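Local coordinates for glutamine amidotransferase type-2 domain-containing protein (Pseudomonas aeruginosa PAO1, PDB 1TE5) that is of unknown function but is predicted to be a class-II glutamine amidotransferase, which would release ammonia from glutamine for transfer to an acceptor, at residues V223-P228 with E233-Q238; Y190-A195 with V244-G249; V11-V16 with D219-I224. All coordinates share one frame; numbering follows the deposited sequence.

From the N terminus, the chain leaves strand 4-9, turns a corner at Val11 and enters strand 12-19 of a four-stranded sheet. Interaction 3 closes the longest loop, bringing this corner against 219-224, with 202 residues between, on an inner strand of the seven-stranded sheet. Strand 188-194, next to 220-225 in that sheet, opens the loop that interaction 2 closes at residues 244-249 of the facing six-stranded sheet. Interaction 1 closes a short loop, with four residues between its segments, wholly within that span. Interactions 2 and 3 cross, since their segments alternate along the chain, while interactions 1 and 3 share Val223 and Ile224 of strand 220-225.

Interaction 1: V223-P228 with E233-Q238; sequences VIATEP and ENWTLQ
Pro228 lies flat against the indole of Trp235, and this pair makes up most of the contact. Traced outward, Trp235 CB comes first, 3.8 Å from Pro228 CG. With chi1 at -83°, CG stands beside the backbone N and anti to the carbonyl carbon, which swings the ring toward 223-228. Trp235 CG then meets both CB and CG of the proline, and CD1, on the far side of the five-membered ring, meets Pro228 CB. At the ring fusion, Trp235 CD2 is 3.7 Å from Pro228 CB. Beyond it the six-membered ring slides under the proline backbone: Pro228 CA sits 3.6 Å from the centroid of that ring and only 6° off its normal, a CH-pi contact almost over the middle of the face. CE2 and CE3 flank this CA, and CZ2, CZ3 and CH2 complete the ring round it. The two side chains run past each other in opposite directions.

Residues 223-225 end an inner strand of the large antiparallel sheet in this Ntn-hydrolase-type amidotransferase fold, and 236-238 form its outermost strand within the chain. Strand 188-194 runs between the two and hydrogen-bonds to both, through Ile191 to Val223 and through Tyr190 to Thr236. The indole also packs on Ile191 of that middle strand.

At the far end of the indole, Trp235 CH2 comes within 4.2 Å of Ala225 CB, approaching obliquely. At the CG-CD edge of the proline, Leu237 CD2 comes to 3.8 Å from Pro228 CD and touches CG as well, the two side chains crossing at about a right angle.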
ATOM      1  N   VAL A 223      16.542  11.010 -12.085  1.00 22.23           N
ATOM      2  CA  VAL A 223      16.104   9.643 -12.294  1.00 22.77           C
ATOM      3  C   VAL A 223      17.271   8.737 -11.937  1.00 24.81           C
ATOM      4  O   VAL A 223      18.424   9.059 -12.236  1.00 26.34           O
ATOM      5  CB  VAL A 223      15.688   9.406 -13.762  1.00 24.72           C
ATOM      6  CG1 VAL A 223      15.149   7.981 -13.937  1.00 24.28           C
ATOM      7  CG2 VAL A 223      14.646  10.442 -14.184  1.00 23.90           C
ATOM      8  N   ILE A 224      16.979   7.645 -11.238  1.00 26.98           N
ATOM      9  CA  ILE A 224      17.992   6.673 -10.829  1.00 25.90           C
ATOM     10  C   ILE A 224      17.542   5.305 -11.362  1.00 26.68           C
ATOM     11  O   ILE A 224      16.377   4.939 -11.231  1.00 25.07           O
ATOM     12  CB  ILE A 224      18.117   6.625  -9.290  1.00 24.52           C
ATOM     13  CG1 ILE A 224      18.349   8.035  -8.745  1.00 24.57           C
ATOM     14  CG2 ILE A 224      19.266   5.724  -8.884  1.00 25.98           C
ATOM     15  CD1 ILE A 224      17.815   8.231  -7.370  1.00 22.89           C
ATOM     16  N   ALA A 225      18.446   4.586 -12.017  1.00 28.43           N
ATOM     17  CA  ALA A 225      18.129   3.277 -12.567  1.00 32.58           C
ATOM     18  C   ALA A 225      19.317   2.364 -12.376  1.00 32.22           C
ATOM     19  O   ALA A 225      20.383   2.825 -11.974  1.00 35.07           O
ATOM     20  CB  ALA A 225      17.791   3.393 -14.037  1.00 28.81           C
ATOM     21  N   THR A 226      19.127   1.068 -12.613  1.00 31.45           N
ATOM     22  CA  THR A 226      20.217   0.103 -12.476  1.00 30.90           C
ATOM     23  C   THR A 226      21.281   0.441 -13.517  1.00 34.28           C
ATOM     24  O   THR A 226      22.475   0.220 -13.304  1.00 34.79           O
ATOM     25  CB  THR A 226      19.722  -1.354 -12.652  1.00 28.71           C
ATOM     26  OG1 THR A 226      19.043  -1.781 -11.463  1.00 29.93           O
ATOM     27  CG2 THR A 226      20.880  -2.300 -12.933  1.00 31.35           C
ATOM     28  N   GLU A 227      20.831   0.982 -14.646  1.00 36.46           N
ATOM     29  CA  GLU A 227      21.714   1.400 -15.728  1.00 41.01           C
ATOM     30  C   GLU A 227      20.952   2.358 -16.632  1.00 40.60           C
ATOM     31  O   GLU A 227      19.725   2.295 -16.712  1.00 41.20           O
ATOM     32  CB  GLU A 227      22.233   0.200 -16.520  1.00 44.57           C
ATOM     33  CG  GLU A 227      21.171  -0.592 -17.253  1.00 51.79           C
ATOM     34  CD  GLU A 227      21.707  -1.887 -17.846  1.00 58.22           C
ATOM     35  OE1 GLU A 227      20.878  -2.706 -18.299  1.00 61.60           O
ATOM     36  OE2 GLU A 227      22.946  -2.095 -17.854  1.00 57.40           O
ATOM     37  N   PRO A 228      21.668   3.282 -17.290  1.00 41.45           N
ATOM     38  CA  PRO A 228      21.063   4.268 -18.187  1.00 42.08           C
ATOM     39  C   PRO A 228      19.946   3.693 -19.047  1.00 44.48           C
ATOM     40  O   PRO A 228      20.050   2.579 -19.564  1.00 44.61           O
ATOM     41  CB  PRO A 228      22.252   4.723 -19.030  1.00 41.66           C
ATOM     42  CG  PRO A 228      23.356   4.726 -18.032  1.00 42.08           C
ATOM     43  CD  PRO A 228      23.139   3.411 -17.298  1.00 42.31           C
ATOM     44  N   GLU A 233      24.010  10.699 -21.606  1.00 67.69           N
ATOM     45  CA  GLU A 233      24.088  12.146 -21.739  1.00 65.18           C
ATOM     46  C   GLU A 233      24.847  12.588 -20.498  1.00 63.49           C
ATOM     47  O   GLU A 233      26.081  12.632 -20.476  1.00 63.85           O
ATOM     48  CB  GLU A 233      22.692  12.765 -21.705  1.00 64.44           C
ATOM     49  CG  GLU A 233      21.607  11.939 -22.336  1.00 62.58           C
ATOM     50  CD  GLU A 233      20.246  12.544 -22.107  1.00 64.85           C
ATOM     51  OE1 GLU A 233      20.058  13.731 -22.460  1.00 65.95           O
ATOM     52  OE2 GLU A 233      19.371  11.838 -21.554  1.00 64.00           O
ATOM     53  N   ASN A 234      24.076  12.895 -19.461  1.00 61.96           N
ATOM     54  CA  ASN A 234      24.600  13.305 -18.173  1.00 58.42           C
ATOM     55  C   ASN A 234      24.477  12.120 -17.234  1.00 54.63           C
ATOM     56  O   ASN A 234      24.485  12.281 -16.012  1.00 55.13           O
ATOM     57  CB  ASN A 234      23.805  14.483 -17.615  1.00 62.34           C
ATOM     58  CG  ASN A 234      24.306  15.808 -18.125  1.00 65.72           C
ATOM     59  OD1 ASN A 234      24.062  16.177 -19.274  1.00 66.18           O
ATOM     60  ND2 ASN A 234      25.023  16.536 -17.272  1.00 67.29           N
ATOM     61  N   TRP A 235      24.310  10.933 -17.811  1.00 49.76           N
ATOM     62  CA  TRP A 235      24.194   9.724 -17.013  1.00 46.69           C
ATOM     63  C   TRP A 235      25.499   9.434 -16.300  1.00 46.25           C
ATOM     64  O   TRP A 235      26.502   9.083 -16.923  1.00 45.59           O
ATOM     65  CB  TRP A 235      23.786   8.518 -17.864  1.00 44.28           C
ATOM     66  CG  TRP A 235      22.306   8.410 -18.104  1.00 38.29           C
ATOM     67  CD1 TRP A 235      21.628   8.819 -19.211  1.00 38.75           C
ATOM     68  CD2 TRP A 235      21.330   7.834 -17.225  1.00 34.57           C
ATOM     69  NE1 TRP A 235      20.291   8.535 -19.081  1.00 36.31           N
ATOM     70  CE2 TRP A 235      20.078   7.930 -17.873  1.00 34.22           C
ATOM     71  CE3 TRP A 235      21.388   7.247 -15.951  1.00 33.53           C
ATOM     72  CZ2 TRP A 235      18.894   7.458 -17.294  1.00 31.80           C
ATOM     73  CZ3 TRP A 235      20.206   6.777 -15.372  1.00 30.82           C
ATOM     74  CH2 TRP A 235      18.978   6.888 -16.046  1.00 33.78           C
ATOM     75  N   THR A 236      25.480   9.621 -14.990  1.00 44.17           N
ATOM     76  CA  THR A 236      26.636   9.368 -14.158  1.00 42.08           C
ATOM     77  C   THR A 236      26.530   7.933 -13.643  1.00 41.90           C
ATOM     78  O   THR A 236      25.465   7.506 -13.187  1.00 42.06           O
ATOM     79  CB  THR A 236      26.673  10.357 -12.984  1.00 39.12           C
ATOM     80  OG1 THR A 236      26.826  11.690 -13.490  1.00 43.10           O
ATOM     81  CG2 THR A 236      27.814  10.039 -12.048  1.00 37.74           C
ATOM     82  N   LEU A 237      27.611   7.169 -13.771  1.00 40.91           N
ATOM     83  CA  LEU A 237      27.619   5.790 -13.303  1.00 42.23           C
ATOM     84  C   LEU A 237      28.224   5.675 -11.905  1.00 42.71           C
ATOM     85  O   LEU A 237      29.284   6.238 -11.619  1.00 43.45           O
ATOM     86  CB  LEU A 237      28.374   4.891 -14.287  1.00 40.81           C
ATOM     87  CG  LEU A 237      27.878   4.860 -15.741  1.00 41.36           C
ATOM     88  CD1 LEU A 237      28.703   3.881 -16.560  1.00 41.19           C
ATOM     89  CD2 LEU A 237      26.420   4.471 -15.796  1.00 41.90           C
ATOM     90  N   GLN A 238      27.511   4.990 -11.023  1.00 44.14           N
ATOM     91  CA  GLN A 238      27.964   4.791  -9.657  1.00 46.05           C
ATOM     92  C   GLN A 238      28.812   3.525  -9.535  1.00 46.14           C
ATOM     93  O   GLN A 238      28.566   2.525 -10.220  1.00 46.68           O
ATOM     94  CB  GLN A 238      26.773   4.710  -8.696  1.00 48.21           C
ATOM     95  CG  GLN A 238      25.996   6.005  -8.520  1.00 50.35           C
ATOM     96  CD  GLN A 238      24.868   5.876  -7.512  1.00 51.68           C
ATOM     97  OE1 GLN A 238      23.739   6.276  -7.781  1.00 58.50           O
ATOM     98  NE2 GLN A 238      25.171   5.323  -6.344  1.00 55.41           N
TER

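Interaction 2: Y190-A195 with V244-G249; sequences YITRRA and VLWWGG
The indole of Trp246 points its edge at one face of the Tyr190 ring, a T-shaped (edge-to-face) pair with centroids 5.0 Å apart and planes at 70°. The leading atom, Trp246 CZ2, stands 3.6 Å above the tyrosine plane, displaced toward the rim on the CD1 side. One face of the indole itself carries a methyl from its own strand, Val244 CG1.

The pair belongs to the interface between two stacked antiparallel sheets, the layered beta core of the Ntn-hydrolase fold: Tyr190 comes from strand 188-194 of one sheet, Trp246 from strand 243-247 of the other. Tyr190 CG lies between the backbone N and the carbonyl carbon (chi1 63°), with the ring turned broadside to the incoming tryptophan. Trp246 also packs on Thr222 and Ile224, so the indole reaches across two neighbouring strands of the facing sheet.

Two residues on, Thr192 OG1 approaches the indole obliquely, 3.9 Å from Trp246 CH2. That hydroxyl is hydrogen-bonded to OG1 of Thr222, which is also bonded to the carbonyl O of Gly249. The methyl branch of Thr192 turns to the same carbonyl, placing Thr192 CG2 3.7 Å from Gly249 O.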
ATOM      1  N   TYR A 190      22.433   7.470 -12.566  1.00 27.51           N
ATOM      2  CA  TYR A 190      21.459   8.545 -12.431  1.00 26.76           C
ATOM      3  C   TYR A 190      21.683   9.679 -13.420  1.00 26.52           C
ATOM      4  O   TYR A 190      22.713   9.745 -14.085  1.00 28.31           O
ATOM      5  CB  TYR A 190      21.470   9.099 -10.997  1.00 26.26           C
ATOM      6  CG  TYR A 190      22.780   9.741 -10.570  1.00 26.81           C
ATOM      7  CD1 TYR A 190      23.042  11.090 -10.840  1.00 27.26           C
ATOM      8  CD2 TYR A 190      23.749   9.006  -9.881  1.00 27.02           C
ATOM      9  CE1 TYR A 190      24.237  11.691 -10.433  1.00 28.58           C
ATOM     10  CE2 TYR A 190      24.948   9.602  -9.466  1.00 26.95           C
ATOM     11  CZ  TYR A 190      25.183  10.944  -9.746  1.00 29.49           C
ATOM     12  OH  TYR A 190      26.360  11.533  -9.329  1.00 35.08           O
ATOM     13  N   ILE A 191      20.684  10.542 -13.544  1.00 24.40           N
ATOM     14  CA  ILE A 191      20.780  11.706 -14.409  1.00 25.38           C
ATOM     15  C   ILE A 191      19.855  12.811 -13.910  1.00 26.91           C
ATOM     16  O   ILE A 191      18.652  12.598 -13.744  1.00 27.37           O
ATOM     17  CB  ILE A 191      20.478  11.383 -15.895  1.00 26.00           C
ATOM     18  CG1 ILE A 191      20.717  12.632 -16.751  1.00 30.81           C
ATOM     19  CG2 ILE A 191      19.040  10.896 -16.071  1.00 24.77           C
ATOM     20  CD1 ILE A 191      20.628  12.384 -18.229  1.00 33.83           C
ATOM     21  N   THR A 192      20.428  13.982 -13.655  1.00 26.96           N
ATOM     22  CA  THR A 192      19.659  15.115 -13.172  1.00 28.68           C
ATOM     23  C   THR A 192      19.317  16.006 -14.345  1.00 29.31           C
ATOM     24  O   THR A 192      20.181  16.318 -15.160  1.00 29.64           O
ATOM     25  CB  THR A 192      20.458  15.945 -12.166  1.00 27.53           C
ATOM     26  OG1 THR A 192      21.032  15.085 -11.176  1.00 29.24           O
ATOM     27  CG2 THR A 192      19.559  16.964 -11.485  1.00 28.74           C
ATOM     28  N   ARG A 193      18.063  16.426 -14.423  1.00 31.20           N
ATOM     29  CA  ARG A 193      17.612  17.289 -15.499  1.00 31.83           C
ATOM     30  C   ARG A 193      17.153  18.602 -14.890  1.00 31.13           C
ATOM     31  O   ARG A 193      16.315  18.613 -13.996  1.00 30.95           O
ATOM     32  CB  ARG A 193      16.474  16.606 -16.263  1.00 37.51           C
ATOM     33  CG  ARG A 193      16.913  15.318 -16.965  1.00 43.89           C
ATOM     34  CD  ARG A 193      15.743  14.408 -17.308  1.00 48.30           C
ATOM     35  NE  ARG A 193      14.796  15.020 -18.238  1.00 52.77           N
ATOM     36  CZ  ARG A 193      13.502  15.202 -17.979  1.00 56.81           C
ATOM     37  NH1 ARG A 193      12.714  15.763 -18.890  1.00 56.01           N
ATOM     38  NH2 ARG A 193      12.994  14.840 -16.805  1.00 59.62           N
ATOM     39  N   ARG A 194      17.741  19.706 -15.340  1.00 30.37           N
ATOM     40  CA  ARG A 194      17.392  21.025 -14.825  1.00 31.74           C
ATOM     41  C   ARG A 194      16.613  21.857 -15.822  1.00 30.81           C
ATOM     42  O   ARG A 194      16.966  21.912 -16.992  1.00 32.69           O
ATOM     43  CB  ARG A 194      18.662  21.763 -14.426  1.00 33.60           C
ATOM     44  CG  ARG A 194      19.387  21.070 -13.316  1.00 35.29           C
ATOM     45  CD  ARG A 194      20.833  21.475 -13.205  1.00 34.96           C
ATOM     46  NE  ARG A 194      21.491  20.656 -12.194  1.00 35.86           N
ATOM     47  CZ  ARG A 194      21.224  20.730 -10.896  1.00 34.76           C
ATOM     48  NH1 ARG A 194      21.857  19.940 -10.041  1.00 37.11           N
ATOM     49  NH2 ARG A 194      20.343  21.617 -10.449  1.00 34.57           N
ATOM     50  N   ALA A 195      15.562  22.515 -15.352  1.00 28.53           N
ATOM     51  CA  ALA A 195      14.739  23.354 -16.212  1.00 32.90           C
ATOM     52  C   ALA A 195      15.603  24.431 -16.860  1.00 35.83           C
ATOM     53  O   ALA A 195      16.501  24.988 -16.224  1.00 37.63           O
ATOM     54  CB  ALA A 195      13.612  23.986 -15.419  1.00 28.95           C
ATOM     55  N   VAL A 244      24.348   7.910  -2.247  1.00 25.99           N
ATOM     56  CA  VAL A 244      23.989   9.292  -2.520  1.00 26.77           C
ATOM     57  C   VAL A 244      22.663   9.562  -1.830  1.00 28.15           C
ATOM     58  O   VAL A 244      21.810   8.681  -1.750  1.00 28.46           O
ATOM     59  CB  VAL A 244      23.829   9.574  -4.042  1.00 26.20           C
ATOM     60  CG1 VAL A 244      23.442  11.017  -4.263  1.00 24.82           C
ATOM     61  CG2 VAL A 244      25.123   9.288  -4.790  1.00 25.33           C
ATOM     62  N   LEU A 245      22.533  10.738  -1.234  1.00 26.55           N
ATOM     63  CA  LEU A 245      21.286  11.098  -0.590  1.00 25.71           C
ATOM     64  C   LEU A 245      20.706  12.211  -1.428  1.00 25.99           C
ATOM     65  O   LEU A 245      21.354  13.244  -1.653  1.00 23.42           O
ATOM     66  CB  LEU A 245      21.494  11.566   0.852  1.00 27.10           C
ATOM     67  CG  LEU A 245      20.191  11.724   1.648  1.00 25.44           C
ATOM     68  CD1 LEU A 245      19.419  10.412   1.663  1.00 21.41           C
ATOM     69  CD2 LEU A 245      20.496  12.174   3.062  1.00 28.83           C
ATOM     70  N   TRP A 246      19.510  11.953  -1.941  1.00 21.97           N
ATOM     71  CA  TRP A 246      18.791  12.892  -2.773  1.00 24.50           C
ATOM     72  C   TRP A 246      17.659  13.500  -1.982  1.00 21.63           C
ATOM     73  O   TRP A 246      17.228  12.953  -0.970  1.00 23.68           O
ATOM     74  CB  TRP A 246      18.203  12.173  -3.988  1.00 20.68           C
ATOM     75  CG  TRP A 246      19.224  11.583  -4.866  1.00 23.71           C
ATOM     76  CD1 TRP A 246      19.711  10.309  -4.822  1.00 26.36           C
ATOM     77  CD2 TRP A 246      19.921  12.247  -5.917  1.00 24.71           C
ATOM     78  NE1 TRP A 246      20.673  10.140  -5.783  1.00 25.92           N
ATOM     79  CE2 TRP A 246      20.822  11.316  -6.474  1.00 25.19           C
ATOM     80  CE3 TRP A 246      19.875  13.545  -6.446  1.00 23.37           C
ATOM     81  CZ2 TRP A 246      21.676  11.640  -7.544  1.00 26.54           C
ATOM     82  CZ3 TRP A 246      20.723  13.869  -7.511  1.00 23.94           C
ATOM     83  CH2 TRP A 246      21.611  12.916  -8.046  1.00 28.81           C
ATOM     84  N   TRP A 247      17.203  14.649  -2.452  1.00 23.69           N
ATOM     85  CA  TRP A 247      16.096  15.372  -1.853  1.00 22.32           C
ATOM     86  C   TRP A 247      15.907  16.564  -2.768  1.00 19.99           C
ATOM     87  O   TRP A 247      16.846  17.342  -2.981  1.00 20.02           O
ATOM     88  CB  TRP A 247      16.428  15.817  -0.421  1.00 24.14           C
ATOM     89  CG  TRP A 247      15.225  16.258   0.366  1.00 26.59           C
ATOM     90  CD1 TRP A 247      13.966  16.481  -0.116  1.00 27.23           C
ATOM     91  CD2 TRP A 247      15.160  16.509   1.775  1.00 27.47           C
ATOM     92  NE1 TRP A 247      13.122  16.851   0.902  1.00 24.85           N
ATOM     93  CE2 TRP A 247      13.832  16.881   2.072  1.00 31.12           C
ATOM     94  CE3 TRP A 247      16.099  16.461   2.812  1.00 29.68           C
ATOM     95  CZ2 TRP A 247      13.415  17.195   3.369  1.00 26.55           C
ATOM     96  CZ3 TRP A 247      15.683  16.769   4.099  1.00 31.37           C
ATOM     97  CH2 TRP A 247      14.354  17.135   4.365  1.00 29.44           C
ATOM     98  N   GLY A 248      14.706  16.697  -3.323  1.00 20.83           N
ATOM     99  CA  GLY A 248      14.426  17.789  -4.235  1.00 19.12           C
ATOM    100  C   GLY A 248      15.225  17.705  -5.531  1.00 18.30           C
ATOM    101  O   GLY A 248      15.436  18.713  -6.205  1.00 16.32           O
ATOM    102  N   GLY A 249      15.636  16.494  -5.898  1.00 21.07           N
ATOM    103  CA  GLY A 249      16.410  16.295  -7.110  1.00 22.94           C
ATOM    104  C   GLY A 249      17.858  16.716  -6.965  1.00 25.24           C
ATOM    105  O   GLY A 249      18.642  16.594  -7.901  1.00 27.83           O
TER

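Interaction 3: V11-V16 with D219-I224; sequences VPTDIV and DVVTVI
The two backbones are nearest at the corner where the chain turns, with Val11 CA 6.6 Å from Asp219 CA, and they are farther apart at Thr13 and Val221, whose CA atoms are 8.1 Å apart. Both residues of the first segment that touch across the gap, Val11 and Thr13, direct their CB atoms toward 219-224.

Val11 meets the carboxylate of Asp219 with its methyls, the side chains crossing at about a right angle. With chi1 at -77°, the rotation puts CG2, the branch between the backbone N and the carbonyl carbon, against the carboxylate and leaves CG1 at its margin. Val11 CG2 comes to 3.5 Å from Asp219 OD1 and also touches Asp219 CG and OD2, while CG1 reaches only Asp219 OD2, at 3.9 Å. The second step is looser: Thr13 CG2 is 4.4 Å from Val221 CG1.

The contact joins the corner that leads into strand 12-19, in the four-stranded sheet, to strand 220-225, in the seven-stranded one. Asp219 OD1 accepts a hydrogen bond from Thr215 N, and OD2 is bonded to Thr216 OG1. These bonds hold the group's rotation, so Val11 packs by van der Waals contact on a buried carboxylate already satisfied at both oxygens.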
ATOM      1  N   VAL A  11       9.329  19.319  -7.440  1.00 23.34           N
ATOM      2  CA  VAL A  11       7.957  19.695  -7.751  1.00 25.57           C
ATOM      3  C   VAL A  11       7.273  18.390  -8.121  1.00 23.93           C
ATOM      4  O   VAL A  11       7.944  17.443  -8.524  1.00 25.85           O
ATOM      5  CB  VAL A  11       7.866  20.630  -8.979  1.00 26.09           C
ATOM      6  CG1 VAL A  11       8.270  22.024  -8.614  1.00 31.64           C
ATOM      7  CG2 VAL A  11       8.723  20.103 -10.119  1.00 27.31           C
ATOM      8  N   PRO A  12       5.954  18.278  -7.893  1.00 23.78           N
ATOM      9  CA  PRO A  12       5.287  17.019  -8.264  1.00 23.81           C
ATOM     10  C   PRO A  12       5.304  16.851  -9.799  1.00 24.86           C
ATOM     11  O   PRO A  12       4.635  17.595 -10.514  1.00 26.11           O
ATOM     12  CB  PRO A  12       3.868  17.224  -7.725  1.00 21.87           C
ATOM     13  CG  PRO A  12       4.082  18.149  -6.550  1.00 22.59           C
ATOM     14  CD  PRO A  12       5.047  19.145  -7.120  1.00 22.03           C
ATOM     15  N   THR A  13       6.063  15.877 -10.297  1.00 22.95           N
ATOM     16  CA  THR A  13       6.170  15.674 -11.747  1.00 26.64           C
ATOM     17  C   THR A  13       5.499  14.407 -12.276  1.00 25.51           C
ATOM     18  O   THR A  13       5.370  13.403 -11.568  1.00 25.10           O
ATOM     19  CB  THR A  13       7.652  15.735 -12.275  1.00 28.85           C
ATOM     20  OG1 THR A  13       8.231  14.427 -12.319  1.00 37.01           O
ATOM     21  CG2 THR A  13       8.511  16.622 -11.396  1.00 23.45           C
ATOM     22  N   ASP A  14       5.043  14.491 -13.523  1.00 26.96           N
ATOM     23  CA  ASP A  14       4.380  13.381 -14.205  1.00 30.17           C
ATOM     24  C   ASP A  14       5.336  12.263 -14.595  1.00 30.01           C
ATOM     25  O   ASP A  14       6.471  12.521 -15.006  1.00 32.47           O
ATOM     26  CB  ASP A  14       3.685  13.884 -15.468  1.00 32.34           C
ATOM     27  CG  ASP A  14       2.500  14.765 -15.170  1.00 37.92           C
ATOM     28  OD1 ASP A  14       1.597  14.318 -14.424  1.00 39.20           O
ATOM     29  OD2 ASP A  14       2.469  15.901 -15.690  1.00 42.25           O
ATOM     30  N   ILE A  15       4.857  11.027 -14.470  1.00 33.00           N
ATOM     31  CA  ILE A  15       5.613   9.829 -14.830  1.00 36.76           C
ATOM     32  C   ILE A  15       4.615   8.810 -15.388  1.00 34.85           C
ATOM     33  O   ILE A  15       3.803   8.262 -14.639  1.00 35.37           O
ATOM     34  CB  ILE A  15       6.301   9.179 -13.612  1.00 40.20           C
ATOM     35  CG1 ILE A  15       7.148  10.192 -12.865  1.00 43.86           C
ATOM     36  CG2 ILE A  15       7.200   8.049 -14.064  1.00 41.11           C
ATOM     37  CD1 ILE A  15       7.923   9.584 -11.732  1.00 51.06           C
ATOM     38  N   VAL A  16       4.635   8.575 -16.696  1.00 34.80           N
ATOM     39  CA  VAL A  16       3.717   7.600 -17.261  1.00 33.82           C
ATOM     40  C   VAL A  16       4.406   6.265 -17.524  1.00 35.34           C
ATOM     41  O   VAL A  16       5.429   6.201 -18.213  1.00 35.83           O
ATOM     42  CB  VAL A  16       3.024   8.101 -18.555  1.00 35.90           C
ATOM     43  CG1 VAL A  16       2.399   9.459 -18.340  1.00 31.80           C
ATOM     44  CG2 VAL A  16       3.992   8.142 -19.705  1.00 42.30           C
ATOM     45  N   ASP A 219      12.514  23.791 -12.083  1.00 30.77           N
ATOM     46  CA  ASP A 219      12.408  22.348 -11.913  1.00 28.02           C
ATOM     47  C   ASP A 219      13.752  21.618 -11.918  1.00 27.20           C
ATOM     48  O   ASP A 219      14.676  21.960 -12.660  1.00 25.12           O
ATOM     49  CB  ASP A 219      11.538  21.741 -13.011  1.00 29.00           C
ATOM     50  CG  ASP A 219      10.067  22.013 -12.816  1.00 32.86           C
ATOM     51  OD1 ASP A 219       9.258  21.271 -13.413  1.00 34.95           O
ATOM     52  OD2 ASP A 219       9.708  22.950 -12.072  1.00 36.46           O
ATOM     53  N   VAL A 220      13.845  20.599 -11.079  1.00 25.33           N
ATOM     54  CA  VAL A 220      15.028  19.756 -11.004  1.00 24.91           C
ATOM     55  C   VAL A 220      14.472  18.359 -10.734  1.00 26.02           C
ATOM     56  O   VAL A 220      13.763  18.146  -9.746  1.00 26.68           O
ATOM     57  CB  VAL A 220      16.014  20.164  -9.859  1.00 23.48           C
ATOM     58  CG1 VAL A 220      17.214  19.204  -9.820  1.00 25.04           C
ATOM     59  CG2 VAL A 220      16.498  21.587 -10.043  1.00 21.53           C
ATOM     60  N   VAL A 221      14.710  17.441 -11.666  1.00 25.07           N
ATOM     61  CA  VAL A 221      14.238  16.071 -11.515  1.00 25.13           C
ATOM     62  C   VAL A 221      15.348  15.084 -11.834  1.00 24.47           C
ATOM     63  O   VAL A 221      15.979  15.159 -12.888  1.00 24.36           O
ATOM     64  CB  VAL A 221      12.931  15.797 -12.339  1.00 26.30           C
ATOM     65  CG1 VAL A 221      12.536  17.005 -13.162  1.00 27.08           C
ATOM     66  CG2 VAL A 221      13.075  14.568 -13.212  1.00 27.06           C
ATOM     67  N   THR A 222      15.585  14.178 -10.893  1.00 24.36           N
ATOM     68  CA  THR A 222      16.617  13.162 -11.016  1.00 21.10           C
ATOM     69  C   THR A 222      16.041  11.770 -11.120  1.00 21.92           C
ATOM     70  O   THR A 222      15.151  11.394 -10.363  1.00 23.90           O
ATOM     71  CB  THR A 222      17.559  13.197  -9.818  1.00 23.58           C
ATOM     72  OG1 THR A 222      18.297  14.418  -9.849  1.00 20.99           O
ATOM     73  CG2 THR A 222      18.530  12.010  -9.840  1.00 22.01           C
ATOM     74  N   VAL A 223      16.542  11.010 -12.085  1.00 22.23           N
ATOM     75  CA  VAL A 223      16.104   9.643 -12.294  1.00 22.77           C
ATOM     76  C   VAL A 223      17.271   8.737 -11.937  1.00 24.81           C
ATOM     77  O   VAL A 223      18.424   9.059 -12.236  1.00 26.34           O
ATOM     78  CB  VAL A 223      15.688   9.406 -13.762  1.00 24.72           C
ATOM     79  CG1 VAL A 223      15.149   7.981 -13.937  1.00 24.28           C
ATOM     80  CG2 VAL A 223      14.646  10.442 -14.184  1.00 23.90           C
ATOM     81  N   ILE A 224      16.979   7.645 -11.238  1.00 26.98           N
ATOM     82  CA  ILE A 224      17.992   6.673 -10.829  1.00 25.90           C
ATOM     83  C   ILE A 224      17.542   5.305 -11.362  1.00 26.68           C
ATOM     84  O   ILE A 224      16.377   4.939 -11.231  1.00 25.07           O
ATOM     85  CB  ILE A 224      18.117   6.625  -9.290  1.00 24.52           C
ATOM     86  CG1 ILE A 224      18.349   8.035  -8.745  1.00 24.57           C
ATOM     87  CG2 ILE A 224      19.266   5.724  -8.884  1.00 25.98           C
ATOM     88  CD1 ILE A 224      17.815   8.231  -7.370  1.00 22.89           C
TER